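Side-chain contacts in homoserine kinase (Cytophaga hutchinsonii, PDB 4P52), which probably catalyses the ATP-dependent phosphorylation of L-homoserine to O-phospho-L-homoserine, a step toward threonine, as a member of the GHMP kinase family: residues A[220-223]-A[224-228]; A[35-39]-A[40-44]; A[251-254]-A[255-259]; A[240-243]-A[244-248]; A[266-269]-A[270-274]. All blocks are in the same frame, centred on the assembly; numbering follows the deposited sequence.

Overall arrangement
Interactions 1, 3, 4 and 5 are turns of four separate helices, and interaction 2 is a buried loop leaving strand 26-36. Interaction 2 lies nearest the centre of the chain and touches interactions 1, 3 and 4. It holds its loop with a side-chain amide, whereas the helical contacts rest on backbone bonds. Interaction 1 puts a tryptophan against its own helix, with its N-H bonded to the second subunit, which interactions 2 and 4 also touch, and interaction 3 at one residue. Interaction 4 adds an N-cap and a serine bond. All four helical contacts are partly buried; a salt bridge between Glu254 and Lys268 ties 3 and 5. Interaction 5 has the most exposed residues.

Interaction 1 (A[220-223]-A[224-228]); sequences SQAV and AQWGN
Trp226 folds its indole back over the preceding turn of helix 219-237, against Ala222 and Val223. The four carbonyls of 220-223 each accept an N-H of the next turn. Ser220 O takes Ala224 N and Gln221 O takes Gln225 N. Ala222 O takes Trp226 N at 2.8 Å. Val223 O takes Gly227 N at 3.0 Å, nearly straight at 172°. The indole CG stands between the backbone N and the carbonyl carbon (chi1 61°), and this turns one ring face onto the helix. Val223 CA lies over that face, 3.7 Å from the centroid of the five-membered ring of Trp226, as a CH-pi contact. Ala222 CB meets CZ3 of Trp226 at 3.6 Å, and Val223 CG2 meets CZ2 of Trp226 at 3.5 Å. The polar ends of Trp226 and Gln225 are satisfied by outside partners. Trp226 NE1 donates to Phe42 O of the second subunit. Gln225 gives NE2 to Asp250 and accepts from His251 N at OE1. Helix 219-237 thereby meets the loop between helix 241-247 and helix 253-257 in its own chain. In the second subunit it packs on Trp226 and on Ile217 of strand 216-218.

Interaction 2 (A[35-39]-A[40-44]); sequences VANVS and CGFDV
Asn37 and Phe42 come together at a tight bend, their CA atoms 4.1 Å apart, where a type II' beta turn from Val38 to Gly41 runs into an inverse gamma turn centred on Gly41. Asn37, Val38 and Ser39 all have positive phi. Gly41 O receives Val44 N at 2.9 Å, and Asn37 CA makes a CH...O contact to the same Gly41 O at 3.6 Å. The main polar tie is made by a side chain. Asn37 OD1 accepts from Asp43 N at 2.8 Å, in an almost straight bond. The donor is tilted 32° from the plane of the amide C=O. The CG of Asn37 stands anti to its carbonyl carbon (chi1 -52°), which carries the amide across the mouth of the bend. This loop joins strands 26-36 and 45-49, antiparallel neighbours in the large mixed sheet. Its sequence fits the first motif of the GHMP kinases, which in relatives lies near the substrate site. The Phe42 ring runs beside the Asn37 amide and points the same way, with the two planes 39° apart. Asn37 OD1 lies 3.5 Å from Phe42 CD1, oblique to the ring. Asp43 OD1 sits above one face of that ring, displaced toward the rim. The ring also packs on Val253 and Arg257 of helix 253-257. Cys40 turns to helix 219-237, where it touches Asn228, Val229 and Leu232. Asn37 ND2 makes a weak bond to Gly283 O, and Phe42 O accepts from Trp226 NE1 of the second subunit.

Interaction 3 (A[251-254]-A[255-259]); sequences HIVE and PARSV
Ser258 and Glu254 are joined by a backbone bond, Ser258 N to Glu254 O, at 2.8 Å. One residue earlier, Arg257 N donates to Val253 O at 2.9 Å. Both donors approach nearly along the C=O axis. A water links the same turn from outside: it is 3.0 Å from Ser258 OG and makes a weak 3.4 Å bond to Glu254 OE2. The carboxylate has a stronger partner in Lys268, which forms a salt bridge with OE1. The two backbone bonds belong to the short helix 253-257 of the GHMP kinase C-terminal region. Asp250 accepts backbone N-H groups from Ile252, Val253 and Glu254 at its start. Pro255 is in the first turn. It has no N-H to give, and its ring lies against the His251 carbonyl, with Pro255 CG 3.5 Å from His251 O. On another side of the helix, Val253 and Arg257 run side by side. Val253 CG1 touches Arg257 CD at 3.8 Å. The arginine chain is extended from CG to NE (chi2 -179°), and NE donates to Ala209 O. Val253 and Arg257 also cover Phe42, while Ile252 packs on Leu219 of the second subunit.

Interaction 4 (A[240-243]-A[244-248]); sequences DTSL and IGRSM
Ser247 bonds to Leu243 O twice, through its backbone and through its hydroxyl. Ser247 N donates at 2.8 Å to Leu243 O. Ser247 OG donates to the same oxygen at 3.0 Å, from 44° above the carbonyl plane. The hydroxyl turns back to this carbonyl because OG is anti to the carbonyl carbon of Ser247 (chi1 -69°). Beside it, Arg246 crosses Leu243 at about a right angle. Arg246 NH2 reaches Leu243 CD1 at 3.6 Å. The arginine chain bends at chi3 (-29°), and its guanidinium folds over the helix with Ser242 O above one face. That oxygen accepts a weak bond from Arg246 N, at 3.4 Å. The next carbonyl back is better served: Gly245 N meets Thr241 O at 3.1 Å, in the carbonyl plane. Asp240 is the N-cap that starts helix 241-247. Its OD1 accepts from Leu243 N at 2.9 Å, with the donor above the carboxylate plane. Ile244 lies against helix 219-237 through Leu232 and Leu236, and Leu243 packs on Val185 of the second subunit. Arg246 NE forms a salt bridge with Asp183 of that subunit. The chemistry implies a short helix capped at its N-terminus. The aspartate serves an N-H of the first turn, and its negative charge probably suits the positive end of the helix dipole. The serine hydroxyl is a second donor to Leu243 O, and the arginine's charge is met by Asp183 of the second subunit.

Interaction 5 (A[266-269]-A[270-274]); sequences DVKK and AALDA
Lys269 and Asp273 meet across one helical turn: the lysine runs out extended, and the aspartate's first torsion brings its carboxylate back beside it. The lysine has CG anti to its backbone N (chi1 -161°). The aspartate has CG anti to its carbonyl carbon (chi1 -59°), which tips the carboxylate back along the helix. The two cross obliquely. Asp273 OD2 lies beside the lysine methylenes, 3.5 Å from Lys269 CE. Lys269 NZ stays 4.4 Å from Asp273 OD2, beyond a salt bridge, and the opposite charges probably attract only loosely. Lys268 and Leu272 form a second pair, side by side and pointing the same way. Lys268 CE passes Leu272 CD1 at 4.1 Å. The ammonium of Lys268 is used differently from that of Lys269. It forms a salt bridge with Glu254 and makes a weak bond to Cys279 O. Beneath the side chains the backbone is regular. Asp273 N donates to Lys269 O at 2.8 Å, with 170° at the hydrogen, and Leu272 N donates to Lys268 O at 2.9 Å. Ala270 N and Ala271 N bond in the same way to Asp266 O and Val267 O. Ala274 N then closes the last turn on Ala270 O. The buried side is small and apolar. Val267 packs on Met305 and Phe309, and Ala271 on Ile301 and Met305, all of helix 295-310. With Asp266, Lys269 and Asp273 exposed and Val267 and Ala271 buried, this is an amphipathic helix, here helix 264-273 in the alpha+beta C-terminal region of a GHMP kinase.

Interaction 1 (A[220-223]-A[224-228])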
loop_
_atom_site.group_PDB
_atom_site.type_symbol
_atom_site.label_atom_id
_atom_site.label_comp_id
_atom_site.label_asym_id
_atom_site.label_seq_id
_atom_site.Cartn_x
_atom_site.Cartn_y
_atom_site.Cartn_z
ATOM N N SER A 220 -4.306 7.483 -13.154
ATOM C CA SER A 220 -3.934 6.119 -13.537
ATOM C C SER A 220 -2.491 5.761 -13.198
ATOM O O SER A 220 -2.217 4.600 -12.905
ATOM C CB SER A 220 -4.178 5.884 -15.023
ATOM O OG SER A 220 -3.167 6.532 -15.776
ATOM N N GLN A 221 -1.581 6.741 -13.235
ATOM C CA GLN A 221 -0.218 6.544 -12.749
ATOM C C GLN A 221 -0.201 6.385 -11.233
ATOM O O GLN A 221 0.538 5.548 -10.699
ATOM C CB GLN A 221 0.709 7.706 -13.140
ATOM C CG GLN A 221 1.255 7.710 -14.562
ATOM C CD GLN A 221 1.926 6.392 -14.967
ATOM O OE1 GLN A 221 1.251 5.428 -15.359
ATOM N NE2 GLN A 221 3.257 6.352 -14.892
ATOM N N ALA A 222 -0.982 7.199 -10.526
ATOM C CA ALA A 222 -1.031 7.079 -9.078
ATOM C C ALA A 222 -1.576 5.690 -8.654
ATOM O O ALA A 222 -1.037 5.047 -7.744
ATOM C CB ALA A 222 -1.846 8.210 -8.464
ATOM N N VAL A 223 -2.621 5.231 -9.350
ATOM C CA VAL A 223 -3.261 3.949 -9.064
ATOM C C VAL A 223 -2.247 2.841 -9.265
ATOM O O VAL A 223 -2.085 1.982 -8.393
ATOM C CB VAL A 223 -4.471 3.710 -9.980
ATOM C CG1 VAL A 223 -4.864 2.235 -10.014
ATOM C CG2 VAL A 223 -5.634 4.589 -9.539
ATOM N N ALA A 224 -1.552 2.871 -10.404
ATOM C CA ALA A 224 -0.485 1.913 -10.649
ATOM C C ALA A 224 0.483 1.888 -9.464
ATOM O O ALA A 224 0.904 0.809 -9.013
ATOM C CB ALA A 224 0.245 2.239 -11.947
ATOM N N GLN A 225 0.816 3.067 -8.933
ATOM C CA GLN A 225 1.801 3.136 -7.843
ATOM C C GLN A 225 1.223 2.602 -6.525
ATOM O O GLN A 225 1.889 1.855 -5.795
ATOM C CB GLN A 225 2.336 4.557 -7.669
ATOM C CG GLN A 225 3.580 4.638 -6.804
ATOM C CD GLN A 225 4.865 4.792 -7.597
ATOM O OE1 GLN A 225 4.953 4.426 -8.786
ATOM N NE2 GLN A 225 5.878 5.356 -6.946
ATOM N N TRP A 226 -0.011 2.958 -6.195
ATOM C CA TRP A 226 -0.480 2.494 -4.881
ATOM C C TRP A 226 -0.867 1.012 -4.819
ATOM O O TRP A 226 -0.804 0.389 -3.751
ATOM C CB TRP A 226 -1.487 3.431 -4.211
ATOM C CG TRP A 226 -2.778 3.692 -4.920
ATOM C CD1 TRP A 226 -3.700 2.773 -5.314
ATOM C CD2 TRP A 226 -3.345 4.976 -5.208
ATOM N NE1 TRP A 226 -4.788 3.399 -5.877
ATOM C CE2 TRP A 226 -4.598 4.751 -5.820
ATOM C CE3 TRP A 226 -2.903 6.291 -5.030
ATOM C CZ2 TRP A 226 -5.422 5.799 -6.258
ATOM C CZ3 TRP A 226 -3.709 7.323 -5.461
ATOM C CH2 TRP A 226 -4.961 7.077 -6.071
ATOM N N GLY A 227 -1.232 0.458 -5.981
ATOM C CA GLY A 227 -1.245 -0.984 -6.165
ATOM C C GLY A 227 0.102 -1.580 -5.752
ATOM O O GLY A 227 0.140 -2.528 -4.971
ATOM N N ASN A 228 1.204 -0.997 -6.240
ATOM C CA ASN A 228 2.543 -1.537 -6.003
ATOM C C ASN A 228 2.957 -1.426 -4.553
ATOM O O ASN A 228 3.562 -2.352 -4.004
ATOM C CB ASN A 228 3.584 -0.903 -6.938
ATOM C CG ASN A 228 3.404 -1.335 -8.399
ATOM O OD1 ASN A 228 2.570 -2.187 -8.713
ATOM N ND2 ASN A 228 4.189 -0.750 -9.300
#

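Interaction 2 (A[35-39]-A[40-44])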
loop_
_atom_site.group_PDB
_atom_site.type_symbol
_atom_site.label_atom_id
_atom_site.label_comp_id
_atom_site.label_asym_id
_atom_site.label_seq_id
_atom_site.Cartn_x
_atom_site.Cartn_y
_atom_site.Cartn_z
ATOM N N VAL A 35 17.741 3.461 4.016
ATOM C CA VAL A 35 17.273 3.567 2.645
ATOM C C VAL A 35 15.793 3.993 2.609
ATOM O O VAL A 35 14.904 3.239 3.002
ATOM C CB VAL A 35 17.442 2.234 1.896
ATOM C CG1 VAL A 35 16.836 2.327 0.491
ATOM C CG2 VAL A 35 18.911 1.854 1.838
ATOM N N ALA A 36 15.530 5.202 2.124
ATOM C CA ALA A 36 14.151 5.669 1.995
ATOM C C ALA A 36 13.556 5.454 0.584
ATOM O O ALA A 36 14.290 5.163 -0.378
ATOM C CB ALA A 36 14.039 7.117 2.435
ATOM N N ASN A 37 12.221 5.573 0.497
ATOM C CA ASN A 37 11.440 5.335 -0.716
ATOM C C ASN A 37 11.321 3.875 -1.120
ATOM O O ASN A 37 10.211 3.390 -1.397
ATOM C CB ASN A 37 11.887 6.258 -1.836
ATOM C CG ASN A 37 11.903 7.715 -1.377
ATOM O OD1 ASN A 37 11.090 8.124 -0.526
ATOM N ND2 ASN A 37 12.840 8.487 -1.885
ATOM N N VAL A 38 12.418 3.135 -1.100
ATOM C CA VAL A 38 12.330 1.681 -1.346
ATOM C C VAL A 38 11.487 1.406 -2.612
ATOM O O VAL A 38 10.471 0.703 -2.572
ATOM C CB VAL A 38 11.781 0.907 -0.109
ATOM C CG1 VAL A 38 11.906 -0.603 -0.286
ATOM C CG2 VAL A 38 12.478 1.347 1.180
ATOM N N SER A 39 11.891 2.002 -3.730
ATOM C CA SER A 39 11.139 1.846 -4.978
ATOM C C SER A 39 9.785 2.595 -4.982
ATOM O O SER A 39 9.733 3.836 -5.082
ATOM C CB SER A 39 10.938 0.358 -5.303
ATOM O OG SER A 39 10.539 0.216 -6.645
ATOM N N CYS A 40 8.691 1.854 -4.879
ATOM C CA CYS A 40 7.394 2.464 -5.142
ATOM C C CYS A 40 6.869 3.285 -3.958
ATOM O O CYS A 40 5.996 4.125 -4.138
ATOM C CB CYS A 40 6.380 1.406 -5.552
ATOM S SG CYS A 40 6.247 0.120 -4.294
ATOM N N GLY A 41 7.435 3.081 -2.774
ATOM C CA GLY A 41 6.931 3.716 -1.573
ATOM C C GLY A 41 7.521 5.078 -1.276
ATOM O O GLY A 41 7.914 5.356 -0.127
ATOM N N PHE A 42 7.556 5.946 -2.285
ATOM C CA PHE A 42 8.070 7.305 -2.124
ATOM C C PHE A 42 7.492 8.024 -0.893
ATOM O O PHE A 42 6.269 8.131 -0.749
ATOM C CB PHE A 42 7.805 8.123 -3.385
ATOM C CG PHE A 42 8.353 9.513 -3.317
ATOM C CD1 PHE A 42 9.740 9.736 -3.356
ATOM C CD2 PHE A 42 7.497 10.615 -3.191
ATOM C CE1 PHE A 42 10.239 11.044 -3.263
ATOM C CE2 PHE A 42 7.998 11.916 -3.117
ATOM C CZ PHE A 42 9.372 12.131 -3.153
ATOM N N ASP A 43 8.383 8.497 -0.020
ATOM C CA ASP A 43 8.040 9.232 1.225
ATOM C C ASP A 43 7.398 8.404 2.326
ATOM O O ASP A 43 7.051 8.945 3.377
ATOM C CB ASP A 43 7.126 10.438 0.957
ATOM C CG ASP A 43 7.885 11.706 0.569
ATOM O OD1 ASP A 43 9.146 11.715 0.548
ATOM O OD2 ASP A 43 7.187 12.711 0.260
ATOM N N VAL A 44 7.202 7.109 2.097
ATOM C CA VAL A 44 6.421 6.308 3.056
ATOM C C VAL A 44 7.063 4.992 3.533
ATOM O O VAL A 44 6.590 4.423 4.509
ATOM C CB VAL A 44 4.957 6.023 2.571
ATOM C CG1 VAL A 44 4.253 7.294 2.172
ATOM C CG2 VAL A 44 4.916 4.991 1.449
#

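Interaction 3 (A[251-254]-A[255-259])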
loop_
_atom_site.group_PDB
_atom_site.type_symbol
_atom_site.label_atom_id
_atom_site.label_comp_id
_atom_site.label_asym_id
_atom_site.label_seq_id
_atom_site.Cartn_x
_atom_site.Cartn_y
_atom_site.Cartn_z
ATOM N N HIS A 251 6.952 4.170 -11.154
ATOM C CA HIS A 251 6.660 4.807 -12.436
ATOM C C HIS A 251 6.603 6.342 -12.386
ATOM O O HIS A 251 6.353 6.991 -13.394
ATOM C CB HIS A 251 5.387 4.197 -13.044
ATOM C CG HIS A 251 5.585 2.802 -13.548
ATOM N ND1 HIS A 251 6.737 2.406 -14.208
ATOM C CD2 HIS A 251 4.788 1.709 -13.486
ATOM C CE1 HIS A 251 6.642 1.128 -14.528
ATOM N NE2 HIS A 251 5.469 0.682 -14.104
ATOM N N ILE A 252 6.866 6.914 -11.221
ATOM C CA ILE A 252 6.710 8.346 -11.048
ATOM C C ILE A 252 8.028 9.048 -10.728
ATOM O O ILE A 252 8.425 9.964 -11.451
ATOM C CB ILE A 252 5.646 8.660 -9.974
ATOM C CG1 ILE A 252 4.271 8.296 -10.517
ATOM C CG2 ILE A 252 5.688 10.124 -9.555
ATOM C CD1 ILE A 252 3.313 7.834 -9.453
ATOM N N VAL A 253 8.690 8.611 -9.660
ATOM C CA VAL A 253 9.811 9.337 -9.082
ATOM C C VAL A 253 11.118 8.967 -9.775
ATOM O O VAL A 253 11.799 9.830 -10.305
ATOM C CB VAL A 253 9.922 9.103 -7.553
ATOM C CG1 VAL A 253 11.189 9.733 -6.985
ATOM C CG2 VAL A 253 8.718 9.701 -6.858
ATOM N N GLU A 254 11.458 7.687 -9.775
ATOM C CA GLU A 254 12.678 7.216 -10.429
ATOM C C GLU A 254 12.828 7.695 -11.900
ATOM O O GLU A 254 13.875 8.224 -12.241
ATOM C CB GLU A 254 12.776 5.705 -10.333
ATOM C CG GLU A 254 14.029 5.118 -10.938
ATOM C CD GLU A 254 13.805 3.681 -11.399
ATOM O OE1 GLU A 254 13.779 2.763 -10.531
ATOM O OE2 GLU A 254 13.652 3.482 -12.636
ATOM N N PRO A 255 11.786 7.547 -12.759
ATOM C CA PRO A 255 11.974 8.087 -14.119
ATOM C C PRO A 255 12.282 9.600 -14.147
ATOM O O PRO A 255 13.022 10.042 -15.014
ATOM C CB PRO A 255 10.636 7.812 -14.826
ATOM C CG PRO A 255 9.837 6.945 -13.913
ATOM C CD PRO A 255 10.419 7.023 -12.538
ATOM N N ALA A 256 11.743 10.374 -13.205
ATOM C CA ALA A 256 12.075 11.797 -13.102
ATOM C C ALA A 256 13.496 12.059 -12.580
ATOM O O ALA A 256 14.202 12.892 -13.143
ATOM C CB ALA A 256 11.035 12.548 -12.272
ATOM N N ARG A 257 13.917 11.356 -11.527
ATOM C CA ARG A 257 15.221 11.591 -10.905
ATOM C C ARG A 257 16.413 10.909 -11.561
ATOM O O ARG A 257 17.547 11.346 -11.425
ATOM C CB ARG A 257 15.195 11.133 -9.474
ATOM C CG ARG A 257 14.511 12.112 -8.581
ATOM C CD ARG A 257 14.538 11.608 -7.161
ATOM N NE ARG A 257 14.109 12.685 -6.289
ATOM C CZ ARG A 257 13.709 12.525 -5.043
ATOM N NH1 ARG A 257 13.663 11.312 -4.490
ATOM N NH2 ARG A 257 13.350 13.590 -4.364
ATOM N N SER A 258 16.166 9.831 -12.271
ATOM C CA SER A 258 17.263 9.024 -12.758
ATOM C C SER A 258 18.147 9.800 -13.756
ATOM O O SER A 258 19.316 9.467 -13.891
ATOM C CB SER A 258 16.734 7.738 -13.382
ATOM O OG SER A 258 16.193 8.045 -14.652
ATOM N N VAL A 259 17.607 10.808 -14.443
ATOM C CA VAL A 259 18.427 11.654 -15.293
ATOM C C VAL A 259 19.551 12.365 -14.540
ATOM O O VAL A 259 20.572 12.714 -15.159
ATOM C CB VAL A 259 17.621 12.727 -16.070
ATOM C CG1 VAL A 259 16.623 12.068 -17.010
ATOM C CG2 VAL A 259 16.936 13.725 -15.132
HETATM O O HOH W 1 14.722 5.497 -15.220
#

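Interaction 4 (A[240-243]-A[244-248])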
loop_
_atom_site.group_PDB
_atom_site.type_symbol
_atom_site.label_atom_id
_atom_site.label_comp_id
_atom_site.label_asym_id
_atom_site.label_seq_id
_atom_site.Cartn_x
_atom_site.Cartn_y
_atom_site.Cartn_z
ATOM N N ASP A 240 6.841 -13.263 1.090
ATOM C CA ASP A 240 6.843 -13.706 -0.305
ATOM C C ASP A 240 7.821 -12.843 -1.128
ATOM O O ASP A 240 7.786 -11.607 -1.084
ATOM C CB ASP A 240 5.419 -13.745 -0.899
ATOM C CG ASP A 240 5.401 -13.897 -2.431
ATOM O OD1 ASP A 240 6.403 -13.548 -3.098
ATOM O OD2 ASP A 240 4.367 -14.339 -2.993
ATOM N N THR A 241 8.673 -13.534 -1.883
ATOM C CA THR A 241 9.777 -12.964 -2.656
ATOM C C THR A 241 9.355 -12.483 -4.025
ATOM O O THR A 241 9.674 -11.367 -4.418
ATOM C CB THR A 241 10.925 -14.015 -2.749
ATOM O OG1 THR A 241 11.946 -13.611 -1.842
ATOM C CG2 THR A 241 11.523 -14.267 -4.227
ATOM N N SER A 242 8.647 -13.349 -4.738
ATOM C CA SER A 242 8.229 -13.116 -6.109
ATOM C C SER A 242 7.315 -11.880 -6.262
ATOM O O SER A 242 7.303 -11.234 -7.321
ATOM C CB SER A 242 7.515 -14.372 -6.608
ATOM O OG SER A 242 7.447 -14.380 -8.018
ATOM N N LEU A 243 6.551 -11.582 -5.202
ATOM C CA LEU A 243 5.590 -10.480 -5.177
ATOM C C LEU A 243 6.347 -9.165 -5.008
ATOM O O LEU A 243 6.052 -8.186 -5.710
ATOM C CB LEU A 243 4.549 -10.653 -4.056
ATOM C CG LEU A 243 3.440 -9.597 -3.848
ATOM C CD1 LEU A 243 2.603 -9.395 -5.106
ATOM C CD2 LEU A 243 2.540 -9.901 -2.652
ATOM N N ILE A 244 7.324 -9.166 -4.094
ATOM C CA ILE A 244 8.252 -8.044 -3.913
ATOM C C ILE A 244 8.964 -7.658 -5.223
ATOM O O ILE A 244 9.007 -6.489 -5.591
ATOM C CB ILE A 244 9.285 -8.349 -2.837
ATOM C CG1 ILE A 244 8.588 -8.550 -1.501
ATOM C CG2 ILE A 244 10.290 -7.208 -2.738
ATOM C CD1 ILE A 244 9.522 -8.938 -0.374
ATOM N N GLY A 245 9.480 -8.646 -5.941
ATOM C CA GLY A 245 10.117 -8.397 -7.226
ATOM C C GLY A 245 9.204 -7.612 -8.142
ATOM O O GLY A 245 9.601 -6.598 -8.719
ATOM N N ARG A 246 7.965 -8.076 -8.260
ATOM C CA ARG A 246 7.019 -7.475 -9.183
ATOM C C ARG A 246 6.521 -6.124 -8.680
ATOM O O ARG A 246 6.268 -5.237 -9.478
ATOM C CB ARG A 246 5.858 -8.431 -9.452
ATOM C CG ARG A 246 6.053 -9.393 -10.626
ATOM C CD ARG A 246 4.928 -10.425 -10.646
ATOM N NE ARG A 246 4.436 -10.646 -9.278
ATOM C CZ ARG A 246 3.883 -11.766 -8.823
ATOM N NH1 ARG A 246 3.749 -12.806 -9.631
ATOM N NH2 ARG A 246 3.477 -11.844 -7.554
ATOM N N SER A 247 6.409 -5.976 -7.364
ATOM C CA SER A 247 5.973 -4.733 -6.737
ATOM C C SER A 247 6.991 -3.596 -6.716
ATOM O O SER A 247 6.621 -2.436 -6.491
ATOM C CB SER A 247 5.516 -4.990 -5.312
ATOM O OG SER A 247 4.320 -5.729 -5.376
HETATM N N MSE A 248 8.260 -3.900 -6.954
HETATM C CA MSE A 248 9.258 -2.853 -6.941
HETATM C C MSE A 248 9.414 -2.189 -8.272
HETATM O O MSE A 248 10.479 -2.265 -8.883
HETATM C CB MSE A 248 10.537 -3.497 -6.545
HETATM C CG MSE A 248 10.531 -3.478 -5.039
HETATM SE SE MSE A 248 12.173 -4.444 -4.584
HETATM C CE MSE A 248 13.350 -2.845 -4.700
#

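Interaction 5 (A[266-269]-A[270-274])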
loop_
_atom_site.group_PDB
_atom_site.type_symbol
_atom_site.label_atom_id
_atom_site.label_comp_id
_atom_site.label_asym_id
_atom_site.label_seq_id
_atom_site.Cartn_x
_atom_site.Cartn_y
_atom_site.Cartn_z
ATOM N N ASP A 266 22.379 1.845 -16.656
ATOM C CA ASP A 266 23.310 0.724 -16.753
ATOM C C ASP A 266 23.499 0.014 -15.428
ATOM O O ASP A 266 23.620 -1.215 -15.389
ATOM C CB ASP A 266 24.666 1.181 -17.247
ATOM C CG ASP A 266 24.625 1.679 -18.671
ATOM O OD1 ASP A 266 23.870 1.099 -19.502
ATOM O OD2 ASP A 266 25.356 2.661 -18.950
ATOM N N VAL A 267 23.540 0.790 -14.347
ATOM C CA VAL A 267 23.767 0.224 -13.036
ATOM C C VAL A 267 22.550 -0.612 -12.641
ATOM O O VAL A 267 22.702 -1.710 -12.111
ATOM C CB VAL A 267 24.082 1.300 -11.987
ATOM C CG1 VAL A 267 24.081 0.705 -10.601
ATOM C CG2 VAL A 267 25.431 1.940 -12.264
ATOM N N LYS A 268 21.353 -0.117 -12.944
ATOM C CA LYS A 268 20.126 -0.814 -12.587
ATOM C C LYS A 268 20.042 -2.123 -13.362
ATOM O O LYS A 268 19.764 -3.191 -12.793
ATOM C CB LYS A 268 18.918 0.050 -12.895
ATOM C CG LYS A 268 17.659 -0.328 -12.137
ATOM C CD LYS A 268 16.459 -0.237 -13.045
ATOM C CE LYS A 268 15.188 -0.647 -12.325
ATOM N NZ LYS A 268 14.426 0.587 -12.048
ATOM N N LYS A 269 20.329 -2.044 -14.656
ATOM C CA LYS A 269 20.298 -3.211 -15.505
ATOM C C LYS A 269 21.310 -4.234 -15.048
ATOM O O LYS A 269 21.040 -5.430 -15.084
ATOM C CB LYS A 269 20.570 -2.844 -16.951
ATOM C CG LYS A 269 20.109 -3.928 -17.907
ATOM C CD LYS A 269 20.653 -3.702 -19.300
ATOM C CE LYS A 269 20.693 -5.010 -20.074
ATOM N NZ LYS A 269 21.501 -4.769 -21.300
ATOM N N ALA A 270 22.476 -3.777 -14.613
ATOM C CA ALA A 270 23.491 -4.705 -14.151
ATOM C C ALA A 270 23.029 -5.421 -12.854
ATOM O O ALA A 270 23.235 -6.618 -12.691
ATOM C CB ALA A 270 24.832 -3.989 -13.970
ATOM N N ALA A 271 22.377 -4.696 -11.953
ATOM C CA ALA A 271 21.848 -5.304 -10.750
ATOM C C ALA A 271 20.765 -6.320 -11.086
ATOM O O ALA A 271 20.747 -7.418 -10.526
ATOM C CB ALA A 271 21.314 -4.254 -9.794
ATOM N N LEU A 272 19.860 -5.970 -11.995
ATOM C CA LEU A 272 18.797 -6.907 -12.366
ATOM C C LEU A 272 19.363 -8.118 -13.091
ATOM O O LEU A 272 18.984 -9.237 -12.764
ATOM C CB LEU A 272 17.700 -6.241 -13.193
ATOM C CG LEU A 272 16.857 -5.229 -12.424
ATOM C CD1 LEU A 272 15.954 -4.507 -13.411
ATOM C CD2 LEU A 272 16.040 -5.883 -11.320
ATOM N N ASP A 273 20.303 -7.921 -14.020
ATOM C CA ASP A 273 20.990 -9.087 -14.640
ATOM C C ASP A 273 21.767 -9.927 -13.618
ATOM O O ASP A 273 21.927 -11.110 -13.822
ATOM C CB ASP A 273 21.904 -8.708 -15.807
ATOM C CG ASP A 273 21.162 -8.000 -16.950
ATOM O OD1 ASP A 273 19.905 -7.990 -16.960
ATOM O OD2 ASP A 273 21.832 -7.423 -17.849
ATOM N N ALA A 274 22.227 -9.352 -12.507
ATOM C CA ALA A 274 22.924 -10.190 -11.533
ATOM C C ALA A 274 21.932 -10.888 -10.594
ATOM O O ALA A 274 22.333 -11.604 -9.684
ATOM C CB ALA A 274 23.992 -9.413 -10.771
#